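Local coordinates for putative deoxyribonuclease yjjV (Escherichia coli, PDB 1ZZM), which is a TatD-type, metal-dependent hydrolase that binds two divalent cations per subunit and probably acts on ester bonds, perhaps as a deoxyribonuclease, at residues A[68-73]-A[106-111]; A[99-104]-A[133-138]; A[139-144]-A[167-172]. One frame throughout, in Å; residues are numbered along the deposited sequence.

Contact 1. Residues A[68-73]-A[106-111]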
loop_
_atom_site.group_PDB
_atom_site.type_symbol
_atom_site.label_atom_id
_atom_site.label_comp_id
_atom_site.label_asym_id
_atom_site.label_seq_id
_atom_site.Cartn_x
_atom_site.Cartn_y
_atom_site.Cartn_z
ATOM N N GLY A 68 3.688 7.684 -10.510
ATOM C CA GLY A 68 2.629 8.182 -11.391
ATOM C C GLY A 68 2.597 9.696 -11.449
ATOM O O GLY A 68 2.021 10.276 -12.358
ATOM N N MET A 69 3.221 10.344 -10.478
ATOM C CA MET A 69 3.291 11.803 -10.423
ATOM C C MET A 69 4.730 12.285 -10.683
ATOM O O MET A 69 5.126 13.371 -10.238
ATOM C CB MET A 69 2.846 12.294 -9.036
ATOM C CG MET A 69 1.339 12.206 -8.791
ATOM S SD MET A 69 0.660 10.538 -8.671
ATOM C CE MET A 69 -1.089 10.936 -8.155
ATOM N N LEU A 70 5.494 11.495 -11.425
ATOM C CA LEU A 70 6.899 11.827 -11.677
ATOM C C LEU A 70 7.149 13.258 -12.126
ATOM O O LEU A 70 8.118 13.891 -11.701
ATOM C CB LEU A 70 7.514 10.857 -12.704
ATOM C CG LEU A 70 9.025 11.068 -12.893
ATOM C CD1 LEU A 70 9.723 10.799 -11.580
ATOM C CD2 LEU A 70 9.581 10.161 -13.978
ATOM N N GLU A 71 6.260 13.779 -12.968
ATOM C CA GLU A 71 6.436 15.122 -13.489
ATOM C C GLU A 71 6.422 16.208 -12.432
ATOM O O GLU A 71 6.943 17.295 -12.666
ATOM C CB GLU A 71 5.365 15.427 -14.545
ATOM C CG GLU A 71 5.450 14.540 -15.785
ATOM C CD GLU A 71 4.473 14.986 -16.888
ATOM O OE1 GLU A 71 3.297 15.306 -16.565
ATOM O OE2 GLU A 71 4.877 15.010 -18.076
ATOM N N LYS A 72 5.853 15.909 -11.265
ATOM C CA LYS A 72 5.756 16.868 -10.185
ATOM C C LYS A 72 6.917 16.808 -9.190
ATOM O O LYS A 72 7.089 17.714 -8.391
ATOM C CB LYS A 72 4.437 16.650 -9.430
ATOM C CG LYS A 72 3.179 16.850 -10.273
ATOM C CD LYS A 72 1.965 16.248 -9.566
ATOM C CE LYS A 72 0.663 17.025 -9.862
ATOM N NZ LYS A 72 -0.520 16.413 -9.170
ATOM N N HIS A 73 7.734 15.768 -9.255
ATOM C CA HIS A 73 8.820 15.609 -8.291
ATOM C C HIS A 73 10.126 16.281 -8.666
ATOM O O HIS A 73 10.710 16.009 -9.728
ATOM C CB HIS A 73 9.071 14.117 -8.033
ATOM C CG HIS A 73 7.817 13.339 -7.777
ATOM N ND1 HIS A 73 6.772 13.843 -7.033
ATOM C CD2 HIS A 73 7.459 12.078 -8.127
ATOM C CE1 HIS A 73 5.821 12.926 -6.931
ATOM N NE2 HIS A 73 6.212 11.843 -7.585
ATOM N N ASP A 106 6.018 7.108 -22.579
ATOM C CA ASP A 106 7.362 7.447 -22.100
ATOM C C ASP A 106 7.367 7.610 -20.601
ATOM O O ASP A 106 7.259 8.707 -20.059
ATOM C CB ASP A 106 7.947 8.699 -22.739
ATOM C CG ASP A 106 9.373 8.951 -22.270
ATOM O OD1 ASP A 106 10.046 7.968 -21.813
ATOM O OD2 ASP A 106 9.810 10.120 -22.350
ATOM N N PRO A 107 7.487 6.487 -19.906
ATOM C CA PRO A 107 7.503 6.440 -18.451
ATOM C C PRO A 107 8.749 7.054 -17.779
ATOM O O PRO A 107 8.783 7.187 -16.559
ATOM C CB PRO A 107 7.346 4.952 -18.171
ATOM C CG PRO A 107 8.115 4.332 -19.296
ATOM C CD PRO A 107 7.664 5.145 -20.486
ATOM N N GLN A 108 9.752 7.440 -18.558
ATOM C CA GLN A 108 10.973 8.032 -17.980
ATOM C C GLN A 108 11.483 7.078 -16.887
ATOM O O GLN A 108 11.716 7.463 -15.741
ATOM C CB GLN A 108 10.658 9.398 -17.403
ATOM C CG GLN A 108 10.323 10.439 -18.474
ATOM C CD GLN A 108 9.931 11.776 -17.897
ATOM O OE1 GLN A 108 10.696 12.394 -17.149
ATOM N NE2 GLN A 108 8.738 12.246 -18.251
ATOM N N PHE A 109 11.634 5.825 -17.280
ATOM C CA PHE A 109 12.046 4.754 -16.367
ATOM C C PHE A 109 13.366 4.947 -15.626
ATOM O O PHE A 109 13.456 4.579 -14.454
ATOM C CB PHE A 109 12.027 3.421 -17.136
ATOM C CG PHE A 109 11.933 2.201 -16.251
ATOM C CD1 PHE A 109 11.078 2.182 -15.161
ATOM C CD2 PHE A 109 12.699 1.072 -16.527
ATOM C CE1 PHE A 109 10.991 1.035 -14.342
ATOM C CE2 PHE A 109 12.621 -0.076 -15.719
ATOM C CZ PHE A 109 11.761 -0.083 -14.625
ATOM N N GLU A 110 14.387 5.485 -16.283
ATOM C CA GLU A 110 15.661 5.715 -15.587
ATOM C C GLU A 110 15.468 6.730 -14.457
ATOM O O GLU A 110 15.972 6.520 -13.340
ATOM C CB GLU A 110 16.757 6.228 -16.548
ATOM C CG GLU A 110 17.242 5.199 -17.555
ATOM C CD GLU A 110 18.096 4.096 -16.931
ATOM O OE1 GLU A 110 18.780 4.359 -15.916
ATOM O OE2 GLU A 110 18.091 2.967 -17.460
ATOM N N ARG A 111 14.763 7.832 -14.726
ATOM C CA ARG A 111 14.521 8.796 -13.662
ATOM C C ARG A 111 13.641 8.166 -12.579
ATOM O O ARG A 111 13.825 8.470 -11.409
ATOM C CB ARG A 111 13.838 10.078 -14.153
ATOM C CG ARG A 111 13.576 11.051 -12.985
ATOM C CD ARG A 111 13.430 12.489 -13.446
ATOM N NE ARG A 111 13.038 13.410 -12.371
ATOM C CZ ARG A 111 13.839 13.856 -11.408
ATOM N NH1 ARG A 111 15.111 13.467 -11.349
ATOM N NH2 ARG A 111 13.383 14.740 -10.522
HETATM O O HOH W 1 10.588 14.410 -12.779
#

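Contact 2. Residues A[99-104]-A[133-138]. With ZN (zinc ion), chain C.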
loop_
_atom_site.group_PDB
_atom_site.type_symbol
_atom_site.label_atom_id
_atom_site.label_comp_id
_atom_site.label_asym_id
_atom_site.label_seq_id
_atom_site.Cartn_x
_atom_site.Cartn_y
_atom_site.Cartn_z
ATOM N N GLY A 99 7.864 3.803 -5.923
ATOM C CA GLY A 99 7.910 2.610 -6.733
ATOM C C GLY A 99 8.173 2.929 -8.197
ATOM O O GLY A 99 8.783 3.947 -8.524
ATOM N N LEU A 100 7.751 2.001 -9.052
ATOM C CA LEU A 100 7.960 2.090 -10.482
ATOM C C LEU A 100 6.686 1.745 -11.226
ATOM O O LEU A 100 5.842 0.998 -10.731
ATOM C CB LEU A 100 9.034 1.101 -10.908
ATOM C CG LEU A 100 10.335 1.173 -10.097
ATOM C CD1 LEU A 100 11.079 -0.089 -10.373
ATOM C CD2 LEU A 100 11.161 2.431 -10.438
ATOM N N ASP A 101 6.562 2.249 -12.446
ATOM C CA ASP A 101 5.337 1.970 -13.202
ATOM C C ASP A 101 5.702 2.154 -14.680
ATOM O O ASP A 101 6.018 3.272 -15.096
ATOM C CB ASP A 101 4.291 2.996 -12.771
ATOM C CG ASP A 101 2.929 2.757 -13.391
ATOM O OD1 ASP A 101 2.891 2.365 -14.562
ATOM O OD2 ASP A 101 1.895 2.969 -12.703
ATOM N N LEU A 102 5.625 1.090 -15.474
ATOM C CA LEU A 102 6.000 1.207 -16.876
ATOM C C LEU A 102 4.862 1.536 -17.819
ATOM O O LEU A 102 4.969 1.322 -19.024
ATOM C CB LEU A 102 6.721 -0.062 -17.357
ATOM C CG LEU A 102 8.231 -0.105 -17.048
ATOM C CD1 LEU A 102 8.783 -1.470 -17.451
ATOM C CD2 LEU A 102 8.974 1.018 -17.768
ATOM N N PHE A 103 3.776 2.062 -17.279
ATOM C CA PHE A 103 2.645 2.417 -18.111
ATOM C C PHE A 103 2.931 3.752 -18.801
ATOM O O PHE A 103 3.515 4.660 -18.197
ATOM C CB PHE A 103 1.384 2.575 -17.267
ATOM C CG PHE A 103 0.144 2.670 -18.091
ATOM C CD1 PHE A 103 -0.395 1.527 -18.678
ATOM C CD2 PHE A 103 -0.443 3.905 -18.354
ATOM C CE1 PHE A 103 -1.502 1.615 -19.523
ATOM C CE2 PHE A 103 -1.548 4.007 -19.194
ATOM C CZ PHE A 103 -2.079 2.858 -19.782
ATOM N N GLY A 104 2.525 3.865 -20.065
ATOM C CA GLY A 104 2.721 5.108 -20.794
ATOM C C GLY A 104 3.692 5.019 -21.955
ATOM O O GLY A 104 4.546 4.135 -22.003
ATOM N N HIS A 133 4.686 0.627 -5.070
ATOM C CA HIS A 133 3.825 0.544 -6.250
ATOM C C HIS A 133 4.691 -0.118 -7.314
ATOM O O HIS A 133 5.868 0.234 -7.485
ATOM C CB HIS A 133 3.463 1.957 -6.725
ATOM C CG HIS A 133 2.619 1.999 -7.970
ATOM N ND1 HIS A 133 1.244 2.003 -7.942
ATOM C CD2 HIS A 133 2.964 2.105 -9.273
ATOM C CE1 HIS A 133 0.770 2.119 -9.172
ATOM N NE2 HIS A 133 1.799 2.179 -10.001
ATOM N N SER A 134 4.116 -1.079 -8.031
ATOM C CA SER A 134 4.861 -1.762 -9.080
ATOM C C SER A 134 3.870 -2.185 -10.148
ATOM O O SER A 134 2.943 -2.952 -9.887
ATOM C CB SER A 134 5.578 -2.999 -8.537
ATOM O OG SER A 134 6.461 -3.551 -9.540
ATOM N N ARG A 135 4.057 -1.679 -11.352
ATOM C CA ARG A 135 3.140 -2.048 -12.409
ATOM C C ARG A 135 4.016 -2.378 -13.618
ATOM O O ARG A 135 4.600 -1.472 -14.253
ATOM C CB ARG A 135 2.219 -0.871 -12.685
ATOM C CG ARG A 135 1.314 -1.089 -13.879
ATOM C CD ARG A 135 0.851 0.262 -14.360
ATOM N NE ARG A 135 -0.586 0.326 -14.522
ATOM C CZ ARG A 135 -1.272 1.452 -14.416
ATOM N NH1 ARG A 135 -0.631 2.590 -14.148
ATOM N NH2 ARG A 135 -2.586 1.431 -14.572
ATOM N N ARG A 136 4.100 -3.676 -13.916
ATOM C CA ARG A 136 4.904 -4.180 -15.024
ATOM C C ARG A 136 6.388 -3.958 -14.776
ATOM O O ARG A 136 7.184 -3.947 -15.715
ATOM C CB ARG A 136 4.501 -3.480 -16.328
ATOM C CG ARG A 136 3.132 -3.900 -16.852
ATOM C CD ARG A 136 2.752 -3.114 -18.117
ATOM N NE ARG A 136 1.563 -3.673 -18.760
ATOM C CZ ARG A 136 0.505 -2.962 -19.156
ATOM N NH1 ARG A 136 0.469 -1.640 -18.979
ATOM N NH2 ARG A 136 -0.524 -3.579 -19.733
ATOM N N THR A 137 6.762 -3.813 -13.506
ATOM C CA THR A 137 8.142 -3.528 -13.098
ATOM C C THR A 137 8.587 -4.440 -11.951
ATOM O O THR A 137 9.548 -4.123 -11.237
ATOM C CB THR A 137 8.231 -2.061 -12.585
ATOM O OG1 THR A 137 7.210 -1.852 -11.600
ATOM C CG2 THR A 137 7.980 -1.084 -13.724
ATOM N N HIS A 138 7.925 -5.582 -11.770
ATOM C CA HIS A 138 8.305 -6.430 -10.616
ATOM C C HIS A 138 9.758 -6.909 -10.570
ATOM O O HIS A 138 10.387 -6.892 -9.504
ATOM C CB HIS A 138 7.374 -7.639 -10.518
ATOM C CG HIS A 138 5.963 -7.268 -10.179
ATOM N ND1 HIS A 138 4.876 -8.027 -10.563
ATOM C CD2 HIS A 138 5.461 -6.176 -9.555
ATOM C CE1 HIS A 138 3.762 -7.412 -10.196
ATOM N NE2 HIS A 138 4.090 -6.286 -9.584
HETATM ZN ZN ZN C . -0.088 2.041 -6.400
HETATM O O HOH W 2 -1.397 3.587 -6.179
HETATM O O HOH W 3 -1.801 1.193 -7.892
#

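Contact 3. Residues A[139-144]-A[167-172]. With ZN (zinc ion), chain D.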
loop_
_atom_site.group_PDB
_atom_site.type_symbol
_atom_site.label_atom_id
_atom_site.label_comp_id
_atom_site.label_asym_id
_atom_site.label_seq_id
_atom_site.Cartn_x
_atom_site.Cartn_y
_atom_site.Cartn_z
ATOM N N ASP A 139 10.282 -7.354 -11.710
ATOM C CA ASP A 139 11.646 -7.847 -11.776
ATOM C C ASP A 139 12.651 -6.738 -11.438
ATOM O O ASP A 139 13.545 -6.934 -10.632
ATOM C CB ASP A 139 11.931 -8.411 -13.175
ATOM C CG ASP A 139 11.058 -9.618 -13.511
ATOM O OD1 ASP A 139 10.405 -10.208 -12.614
ATOM O OD2 ASP A 139 11.019 -9.985 -14.701
ATOM N N LYS A 140 12.484 -5.575 -12.048
ATOM C CA LYS A 140 13.376 -4.447 -11.799
ATOM C C LYS A 140 13.269 -3.981 -10.362
ATOM O O LYS A 140 14.282 -3.724 -9.718
ATOM C CB LYS A 140 13.047 -3.292 -12.748
ATOM C CG LYS A 140 13.671 -3.451 -14.133
ATOM C CD LYS A 140 15.203 -3.371 -14.027
ATOM C CE LYS A 140 15.872 -3.295 -15.385
ATOM N NZ LYS A 140 17.362 -3.393 -15.252
ATOM N N LEU A 141 12.043 -3.901 -9.844
ATOM C CA LEU A 141 11.858 -3.448 -8.467
ATOM C C LEU A 141 12.568 -4.422 -7.540
ATOM O O LEU A 141 13.282 -4.007 -6.641
ATOM C CB LEU A 141 10.364 -3.364 -8.112
ATOM C CG LEU A 141 10.122 -3.009 -6.638
ATOM C CD1 LEU A 141 10.762 -1.649 -6.340
ATOM C CD2 LEU A 141 8.622 -2.973 -6.339
ATOM N N ALA A 142 12.393 -5.719 -7.781
ATOM C CA ALA A 142 13.067 -6.725 -6.946
ATOM C C ALA A 142 14.599 -6.578 -7.009
ATOM O O ALA A 142 15.301 -6.788 -6.006
ATOM C CB ALA A 142 12.672 -8.137 -7.387
ATOM N N MET A 143 15.120 -6.243 -8.185
ATOM C CA MET A 143 16.557 -6.072 -8.334
ATOM C C MET A 143 17.068 -4.962 -7.393
ATOM O O MET A 143 18.081 -5.142 -6.714
ATOM C CB MET A 143 16.895 -5.726 -9.788
ATOM C CG MET A 143 18.368 -5.462 -10.043
ATOM S SD MET A 143 18.565 -4.563 -11.647
ATOM C CE MET A 143 17.839 -2.922 -11.189
ATOM N N HIS A 144 16.349 -3.835 -7.343
ATOM C CA HIS A 144 16.713 -2.712 -6.465
ATOM C C HIS A 144 16.519 -3.105 -4.990
ATOM O O HIS A 144 17.379 -2.821 -4.163
ATOM C CB HIS A 144 15.856 -1.446 -6.767
ATOM C CG HIS A 144 16.180 -0.778 -8.082
ATOM N ND1 HIS A 144 17.350 -0.083 -8.300
ATOM C CD2 HIS A 144 15.515 -0.761 -9.262
ATOM C CE1 HIS A 144 17.399 0.325 -9.558
ATOM N NE2 HIS A 144 16.297 -0.078 -10.166
ATOM N N GLU A 167 6.926 -14.644 -4.902
ATOM C CA GLU A 167 7.851 -15.370 -4.032
ATOM C C GLU A 167 9.189 -14.654 -3.917
ATOM O O GLU A 167 9.777 -14.624 -2.845
ATOM C CB GLU A 167 8.061 -16.805 -4.527
ATOM C CG GLU A 167 6.775 -17.624 -4.558
ATOM C CD GLU A 167 7.029 -19.087 -4.915
ATOM O OE1 GLU A 167 7.911 -19.350 -5.760
ATOM O OE2 GLU A 167 6.337 -19.962 -4.355
ATOM N N ARG A 168 9.661 -14.048 -5.005
ATOM C CA ARG A 168 10.925 -13.314 -4.927
ATOM C C ARG A 168 10.808 -12.146 -3.951
ATOM O O ARG A 168 11.736 -11.858 -3.216
ATOM C CB ARG A 168 11.348 -12.787 -6.294
ATOM C CG ARG A 168 12.720 -12.100 -6.295
ATOM C CD ARG A 168 13.032 -11.677 -7.724
ATOM N NE ARG A 168 14.308 -10.999 -7.898
ATOM C CZ ARG A 168 14.702 -10.468 -9.053
ATOM N NH1 ARG A 168 13.921 -10.551 -10.122
ATOM N NH2 ARG A 168 15.863 -9.832 -9.136
ATOM N N PHE A 169 9.666 -11.462 -3.951
ATOM C CA PHE A 169 9.492 -10.346 -3.015
ATOM C C PHE A 169 9.439 -10.891 -1.577
ATOM O O PHE A 169 10.044 -10.337 -0.659
ATOM C CB PHE A 169 8.181 -9.610 -3.301
ATOM C CG PHE A 169 8.232 -8.690 -4.500
ATOM C CD1 PHE A 169 9.318 -7.826 -4.699
ATOM C CD2 PHE A 169 7.179 -8.666 -5.422
ATOM C CE1 PHE A 169 9.343 -6.967 -5.782
ATOM C CE2 PHE A 169 7.204 -7.799 -6.514
ATOM C CZ PHE A 169 8.286 -6.945 -6.696
ATOM N N VAL A 170 8.715 -11.986 -1.392
ATOM C CA VAL A 170 8.569 -12.583 -0.062
ATOM C C VAL A 170 9.938 -13.053 0.456
ATOM O O VAL A 170 10.260 -12.887 1.646
ATOM C CB VAL A 170 7.575 -13.779 -0.125
ATOM C CG1 VAL A 170 7.523 -14.527 1.210
ATOM C CG2 VAL A 170 6.181 -13.252 -0.452
ATOM N N GLN A 171 10.744 -13.616 -0.445
ATOM C CA GLN A 171 12.067 -14.101 -0.063
ATOM C C GLN A 171 13.014 -12.940 0.272
ATOM O O GLN A 171 13.995 -13.130 0.995
ATOM C CB GLN A 171 12.604 -15.054 -1.153
ATOM C CG GLN A 171 11.713 -16.329 -1.194
ATOM C CD GLN A 171 11.890 -17.237 -2.425
ATOM O OE1 GLN A 171 12.490 -16.854 -3.443
ATOM N NE2 GLN A 171 11.324 -18.449 -2.338
ATOM N N LEU A 172 12.695 -11.740 -0.209
ATOM C CA LEU A 172 13.496 -10.558 0.133
ATOM C C LEU A 172 12.958 -9.938 1.442
ATOM O O LEU A 172 13.470 -8.916 1.913
ATOM C CB LEU A 172 13.457 -9.519 -1.006
ATOM C CG LEU A 172 14.275 -10.003 -2.201
ATOM C CD1 LEU A 172 14.100 -9.025 -3.396
ATOM C CD2 LEU A 172 15.732 -10.083 -1.768
HETATM ZN ZN ZN D . 18.790 0.779 -6.938
HETATM O O HOH W 4 11.134 -10.953 -10.224
HETATM O O HOH W 5 15.538 -9.040 -11.638
#

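Contact 1. Residues A[68-73]-A[106-111]
The guanidinium of Arg111 meets segment 68-73 at its edge. Two partners lie there near its plane: the backbone oxygen of His73 and water 1. Arg111 NH2 donates to His73 O at 3.1 Å. The N-H...O angle is 151°, but the nitrogen stands above the carbonyl plane, 39° out of it. Arg111 NE donates a hydrogen bond to water 1, with the two atoms 2.7 Å apart. The water passes the link on to Leu70 O, also at 2.7 Å, and weakly to His73 O. The imidazole of His73 is the other flat group. Met69 O sits over the centre of one of its faces, 3.2 Å above the plane. His73 NE2 is hydrogen-bonded to His66 O.

The fold belongs to the TIM-barrel group. Segment 68-73 is mostly a 3-10 turn between strand 59-63 and helix 75-87. Segment 106-111 runs into the start of helix 109-125, with Gln108 at the N-cap position. The contact therefore joins a loop to the start of a helix later in the chain.

Leu70 supplies the apolar part. Its CG is anti to the backbone N (chi1 -174°), and the two methyls divide the work. Leu70 CD2 touches Gln108 CB at 3.7 Å, and Leu70 CD1 lies 4.1 Å from Arg111 CG. An alanine in place of Arg111 would probably leave His73 O without its direct donor, water 1 without its link to the helix, and a gap beside Leu70 CD1. Leu70 also packs on Gln112 and Leu115 of the same helix. Gln108 and Leu70 help line the pocket that holds a polyethylene glycol fragment, probably from the crystallisation liquor.

Contact 2. Residues A[99-104]-A[133-138]
Leu100, Thr137 and Arg135 bury the most surface here. Leu100 CB rests on Thr137 OG1 at 3.5 Å, and Leu100 CD1 reaches Thr137 CB. The backbone of Leu100 is paired in parallel with the other strand. Leu100 N donates to His133 O at 3.0 Å, and Arg135 N donates to Leu100 O at 3.3 Å.

Thr137 OG1 stands between the backbone N and the carbonyl carbon (chi1 51°). The methyl CG2 is then beside the backbone N and packs on Leu102. Thr137 CG2 and Leu102 CG are 3.5 Å apart, tighter than usual for two carbons.

Arg135 runs side by side with Asp101, pointing the same way. Arg135 NH1 makes a salt bridge of 2.9 Å to Asp101 OD2, which offers its syn lone pair. Phe103 CG lies over one face of the Arg135 guanidinium, toward its rim. Asp101 OD2 also accepts from His133 NE2 at 2.8 Å, on the anti side and 35° out of the carboxylate plane. Asp101 OD1 takes the N-H of Phe103 in an Asx turn. With both oxygens held, the carboxylate is fixed in rotation.

The opposite ring nitrogen, His133 ND1, binds zinc at 2.0 Å. Two waters, Glu97 and His157 complete that site. Strand 95-101, helix 109-125 and strand 130-135 form a beta-alpha-beta unit of the TIM-barrel-type fold, with its metal ligand His133 held from behind by a carboxylate.

Contact 3. Residues A[139-144]-A[167-172]
Ala142 and Phe169 form the apolar centre, where the CA atoms of the two helices come nearest each other. Ala142 CB meets Phe169 CE1 at 3.9 Å. Leu141 adds a methyl: Leu141 CD2 lies 4.0 Å from Phe169 CZ, and the two side chains cross at about a right angle. Leu172, just past the end of helix 163-171, closes in, with Leu172 CD1 3.6 Å from Ala142 O. Phe169 also touches Ile176 of strand 175-178, which ties this helix to the sheet. The helix segments run nearly parallel, at 13°, with axes 10.3 Å apart.

Arg168 takes the contact outward. Its CG is anti to the backbone N (chi1 -176°), and the chain stays extended as far as NE. The guanidinium lies across Ala142, whose CB is over one face, toward the rim. Ala142 CB is only 3.3 Å from Arg168 NE, so the small side chain lets the flat group come close.

The polar edge is bridged by water. Water 4 accepts from Arg168 NH1 at 2.8 Å and is bonded to Asp139 OD1. Water 5, at the edge and in the guanidinium plane, accepts from Arg168 NH2 at 2.6 Å and donates to Asp139 O. Asp139 OD1 has a further partner in Gln165. On the far side of helix 138-148, His144 binds a zinc together with Asp117 and His148.

Asp139 OD1 and Arg168 NH1 remain 4.3 Å apart, beyond a salt bridge. No direct hydrogen bond joins the two segments. The helices are held by apolar packing; water 4 links the two charged groups, water 5 ties the guanidinium to a backbone oxygen, and the opposite charges probably add a weak attraction.

How the contacts relate
All three contacts are partly buried; contact 2 lies nearest the centre of the chain, contact 3 next and contact 1 farthest out. Contact 2 pairs two strands of the sheet and reaches a zinc of the two-metal site through His133; it buries the most surface and has a salt bridge and several direct hydrogen bonds. Contact 1 joins a loop to a helix start, with one direct bond and one water. Contact 3 packs two helices outside the sheet and uses waters alone for its polar links. Helix 109-125, which begins in contact 1, connects the two strands of contact 2. Its Phe109 packs on Leu102 and Thr137 of contact 2. Strand 130-135 leads into helix 138-148 of contact 3, and Leu141 touches Leu100 and Ser134.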